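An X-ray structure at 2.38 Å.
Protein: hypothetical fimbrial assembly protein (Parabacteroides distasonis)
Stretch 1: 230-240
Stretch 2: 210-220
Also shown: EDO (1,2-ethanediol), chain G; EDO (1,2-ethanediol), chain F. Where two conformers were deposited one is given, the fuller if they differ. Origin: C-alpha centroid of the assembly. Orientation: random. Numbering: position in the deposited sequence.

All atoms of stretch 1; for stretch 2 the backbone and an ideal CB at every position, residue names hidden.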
# COMPACT_ATOMS: atom_id res chain seq x y z
N TYR A 230 6.96 5.26 -6.73
CA TYR A 230 6.57 4.31 -5.69
C TYR A 230 7.41 3.04 -5.70
O TYR A 230 8.01 2.69 -6.70
CB TYR A 230 5.10 3.88 -5.87
CG TYR A 230 4.12 5.01 -6.10
CD1 TYR A 230 3.63 5.77 -5.04
CD2 TYR A 230 3.71 5.34 -7.39
CE1 TYR A 230 2.80 6.87 -5.26
CE2 TYR A 230 2.89 6.45 -7.62
CZ TYR A 230 2.43 7.20 -6.56
OH TYR A 230 1.55 8.22 -6.77
N THR A 231 7.37 2.32 -4.57
CA THR A 231 8.05 1.04 -4.35
C THR A 231 7.40 0.28 -3.18
O THR A 231 6.88 0.90 -2.24
CB THR A 231 9.56 1.24 -4.09
OG1 THR A 231 10.17 -0.03 -3.86
CG2 THR A 231 9.86 2.15 -2.90
N TYR A 232 7.48 -1.06 -3.22
CA TYR A 232 7.09 -1.84 -2.08
C TYR A 232 8.28 -1.85 -1.12
O TYR A 232 9.41 -1.65 -1.59
CB TYR A 232 6.63 -3.26 -2.48
CG TYR A 232 5.39 -3.37 -3.33
CD1 TYR A 232 4.18 -2.82 -2.90
CD2 TYR A 232 5.35 -4.23 -4.42
CE1 TYR A 232 3.01 -2.97 -3.65
CE2 TYR A 232 4.17 -4.45 -5.14
CZ TYR A 232 3.01 -3.80 -4.76
OH TYR A 232 1.85 -3.97 -5.47
N GLU A 233 8.05 -1.99 0.21
CA GLU A 233 9.11 -2.13 1.24
C GLU A 233 10.24 -3.08 0.86
O GLU A 233 10.00 -4.06 0.15
CB GLU A 233 8.53 -2.69 2.55
CG GLU A 233 7.60 -1.80 3.32
CD GLU A 233 7.14 -2.39 4.63
OE1 GLU A 233 7.00 -3.63 4.77
OE2 GLU A 233 6.86 -1.56 5.52
N ILE A 234 11.43 -2.84 1.41
CA ILE A 234 12.61 -3.66 1.19
C ILE A 234 13.24 -3.92 2.56
O ILE A 234 13.81 -2.98 3.12
CB ILE A 234 13.55 -2.96 0.20
CG1 ILE A 234 12.80 -2.63 -1.13
CG2 ILE A 234 14.79 -3.82 -0.02
CD1 ILE A 234 13.46 -1.68 -2.11
N SER A 235 13.13 -5.18 3.08
CA SER A 235 13.64 -5.59 4.40
C SER A 235 15.18 -5.69 4.43
O SER A 235 15.77 -5.34 5.46
CB SER A 235 13.06 -6.94 4.81
OG SER A 235 13.43 -7.98 3.91
N ASP A 236 15.81 -6.21 3.35
CA ASP A 236 17.28 -6.37 3.32
C ASP A 236 17.95 -5.04 3.67
O ASP A 236 17.68 -4.00 3.05
CB ASP A 236 17.77 -6.90 1.96
CG ASP A 236 19.25 -7.25 1.86
OD1 ASP A 236 19.94 -7.21 2.90
OD2 ASP A 236 19.70 -7.61 0.76
N ALA A 237 18.80 -5.08 4.71
CA ALA A 237 19.54 -3.93 5.23
C ALA A 237 20.70 -3.54 4.31
O ALA A 237 21.23 -2.43 4.44
CB ALA A 237 20.07 -4.25 6.63
N PHE A 238 21.05 -4.43 3.34
CA PHE A 238 22.17 -4.29 2.40
C PHE A 238 21.67 -3.80 1.01
O PHE A 238 22.49 -3.52 0.13
CB PHE A 238 22.88 -5.66 2.30
CG PHE A 238 24.24 -5.76 1.62
CD1 PHE A 238 25.21 -4.78 1.83
CD2 PHE A 238 24.63 -6.93 0.99
CE1 PHE A 238 26.49 -4.90 1.28
CE2 PHE A 238 25.91 -7.07 0.44
CZ PHE A 238 26.84 -6.05 0.59
N LYS A 239 20.35 -3.64 0.82
CA LYS A 239 19.83 -3.15 -0.45
C LYS A 239 19.73 -1.62 -0.44
O LYS A 239 19.60 -0.99 0.61
CB LYS A 239 18.47 -3.76 -0.82
CG LYS A 239 18.62 -5.17 -1.36
CD LYS A 239 17.35 -5.65 -2.00
CE LYS A 239 17.44 -7.03 -2.61
NZ LYS A 239 17.62 -8.09 -1.59
N GLU A 240 19.86 -1.03 -1.63
CA GLU A 240 19.85 0.42 -1.80
C GLU A 240 18.99 0.86 -2.95
O GLU A 240 18.88 0.16 -3.96
CB GLU A 240 21.28 0.96 -2.05
CG GLU A 240 22.28 0.75 -0.92
CD GLU A 240 23.68 1.26 -1.20
OE1 GLU A 240 24.11 1.18 -2.37
OE2 GLU A 240 24.36 1.68 -0.24
N UNK A 210 7.16 -0.10 10.67
CA UNK A 210 8.29 -1.03 10.56
C UNK A 210 8.29 -1.75 9.23
O UNK A 210 7.23 -2.06 8.72
CB UNK A 210 8.26 -2.05 11.70
N UNK A 211 9.48 -1.99 8.65
CA UNK A 211 9.61 -2.66 7.35
C UNK A 211 9.41 -4.19 7.60
O UNK A 211 10.09 -4.75 8.45
CB UNK A 211 10.97 -2.36 6.71
N UNK A 212 8.42 -4.81 6.93
CA UNK A 212 8.06 -6.24 7.13
C UNK A 212 8.16 -7.06 5.82
O UNK A 212 8.24 -8.29 5.90
CB UNK A 212 6.64 -6.34 7.69
N UNK A 213 8.11 -6.40 4.63
CA UNK A 213 8.14 -7.13 3.36
C UNK A 213 9.55 -7.78 3.02
O UNK A 213 10.55 -7.10 2.72
CB UNK A 213 7.73 -6.16 2.24
N UNK A 214 9.54 -9.12 3.00
CA UNK A 214 10.67 -9.98 2.65
C UNK A 214 10.77 -10.29 1.16
O UNK A 214 11.83 -10.71 0.69
CB UNK A 214 10.57 -11.29 3.43
N UNK A 215 9.65 -10.07 0.40
CA UNK A 215 9.59 -10.29 -1.05
C UNK A 215 10.31 -9.16 -1.81
O UNK A 215 10.24 -7.99 -1.40
CB UNK A 215 8.13 -10.39 -1.51
N UNK A 216 11.03 -9.52 -2.90
CA UNK A 216 11.73 -8.55 -3.73
C UNK A 216 11.88 -9.03 -5.18
O UNK A 216 12.22 -10.19 -5.43
CB UNK A 216 13.11 -8.26 -3.13
N UNK A 217 11.66 -8.08 -6.13
CA UNK A 217 11.91 -8.19 -7.57
C UNK A 217 12.11 -6.78 -8.12
O UNK A 217 11.56 -5.83 -7.56
CB UNK A 217 10.76 -8.90 -8.29
N UNK A 218 12.95 -6.62 -9.15
CA UNK A 218 13.28 -5.32 -9.73
C UNK A 218 12.07 -4.61 -10.38
O UNK A 218 11.38 -5.18 -11.23
CB UNK A 218 14.39 -5.50 -10.77
N UNK A 219 11.89 -3.31 -10.02
CA UNK A 219 10.87 -2.40 -10.56
C UNK A 219 11.57 -1.33 -11.35
O UNK A 219 12.31 -0.52 -10.79
CB UNK A 219 10.01 -1.78 -9.45
N UNK A 220 11.36 -1.33 -12.66
CA UNK A 220 12.01 -0.38 -13.55
C UNK A 220 11.55 1.01 -13.29
O UNK A 220 10.36 1.23 -13.03
CB UNK A 220 11.76 -0.74 -15.01
C1 EDO G . 18.63 -4.40 -5.26
O1 EDO G . 17.95 -4.25 -6.51
C2 EDO G . 18.60 -3.08 -4.52
O2 EDO G . 17.25 -2.68 -4.26
C1 EDO F . 7.92 3.29 -10.30
O1 EDO F . 7.28 2.24 -11.05
C2 EDO F . 7.18 4.61 -10.52
O2 EDO F . 6.12 4.79 -9.58

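Position 210 turns its CA-to-CB bond away from stretch 1, and nothing there lies within reach of the ideal CB, so the contact restricts the side chain little. The residue is A210; its carbonyl O lies 3.3 Å from E233 OE2, a pairing of two acceptors that is not a hydrogen bond.

At position 211 the bond points toward stretch 1. The ideal CB is 4.4 Å from E233 OE2, and extended backbone angles (-78/122) suit a beta-branched residue such as valine, isoleucine or threonine, though leucine would also be plausible. V211 is found, with chi1 p; its CG2 packs 3.6 Å from E233 CB and 3.5 Å from I234 O, covering the aliphatic start of the glutamate.

Position 212 directs its side chain away overall, although the ideal CB is 4.0 Å from E233 OE1. The backbone matters more here: its N donates to E233 OE1 at 2.8 Å, nearly straight at 167°. Many polar residues would serve, an acidic one being tolerable because the side chain can turn aside from the carboxylate. E212 turns aside with chi1 m, though its OE1 remains only 4.8 Å from E233 OE1; that E212 oxygen is hydrogen-bonded elsewhere in the structure.

Position 213 faces stretch 1 squarely, its ideal CB 3.6 Å from E233 CB. Its N gives E233 OE1 a second backbone hydrogen bond, of 3.0 Å, so one carboxylate oxygen gathers two successive amides. Its carbonyl O accepts two weak bonds from S235, from N and from OG, each 3.2 Å long. With the carbonyl of E233 also nearby, a short side chain carrying a donor is attractive; serine, threonine or asparagine would serve. N213 takes chi1 t, and its ND2 donates to E233 O at 3.2 Å. N213 OD1 accepts from the backbone N of position 215, also at 3.2 Å, bracing the turn.

At position 214 the ideal CB would point away, 4.4 Å from S235 OG, with room for it. Angles of -89/-17 do not demand glycine, so several small or polar residues would fit. G214 leaves its CA 3.6 Å from S235 OG.

Position 215 points sideways into space that stretch 1 leaves empty; A215 is one of many possibilities.

Position 216 again points toward stretch 1, its ideal CB 4.5 Å from K239 CE, with I234 CD1 about 6.7 Å from that CB in another direction. A large apolar or aromatic residue could use both, while an acid could pair with the lysine. F216 (chi1 t) lays one ring face under K239, whose CE is 3.7 Å from the ring centroid and NZ 4.8 Å, a CH-pi and a cation-pi contact; I234 CD1 meets the ring edge 3.8 Å from F216 CE1.

Positions 217 and 218 are out of reach of stretch 1, which says little about them; S217 OG is hydrogen-bonded elsewhere in the structure, and D218 OD1 lies 3.4 Å from O1 of the chain G ethanediol. Position 219 points toward the strand, but a side chain of some length is needed to arrive; leucine, methionine, or a longer chain with a donor for Y230 O would suit. L219 arrives, its CD2 3.6 Å from Y230 O. Position 220, out of reach, is A220.

Stretch 2 (210-220) AVENGAFSDLA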
# COMPACT_ATOMS: atom_id res chain seq x y z
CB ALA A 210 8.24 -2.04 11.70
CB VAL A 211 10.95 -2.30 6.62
CG1 VAL A 211 12.18 -2.71 7.42
CG2 VAL A 211 11.00 -2.87 5.22
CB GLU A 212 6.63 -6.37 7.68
CG GLU A 212 6.34 -5.75 9.03
CD GLU A 212 4.86 -5.51 9.26
OE1 GLU A 212 4.30 -4.61 8.59
OE2 GLU A 212 4.26 -6.16 10.15
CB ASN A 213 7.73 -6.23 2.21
CG ASN A 213 7.52 -6.95 0.92
OD1 ASN A 213 7.15 -8.11 0.90
ND2 ASN A 213 7.69 -6.26 -0.21
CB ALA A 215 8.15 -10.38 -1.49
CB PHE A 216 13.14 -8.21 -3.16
CG PHE A 216 13.84 -7.06 -3.89
CD1 PHE A 216 13.63 -5.74 -3.51
CD2 PHE A 216 14.66 -7.31 -4.99
CE1 PHE A 216 14.24 -4.69 -4.22
CE2 PHE A 216 15.25 -6.25 -5.71
CZ PHE A 216 15.04 -4.95 -5.31
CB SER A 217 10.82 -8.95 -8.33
OG SER A 217 9.62 -8.23 -8.47
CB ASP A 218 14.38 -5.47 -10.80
CG ASP A 218 15.76 -5.83 -10.28
OD1 ASP A 218 16.25 -5.14 -9.35
OD2 ASP A 218 16.41 -6.73 -10.88
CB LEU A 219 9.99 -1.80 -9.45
CG LEU A 219 8.85 -0.84 -9.87
CD1 LEU A 219 7.81 -1.53 -10.76
CD2 LEU A 219 8.17 -0.29 -8.65
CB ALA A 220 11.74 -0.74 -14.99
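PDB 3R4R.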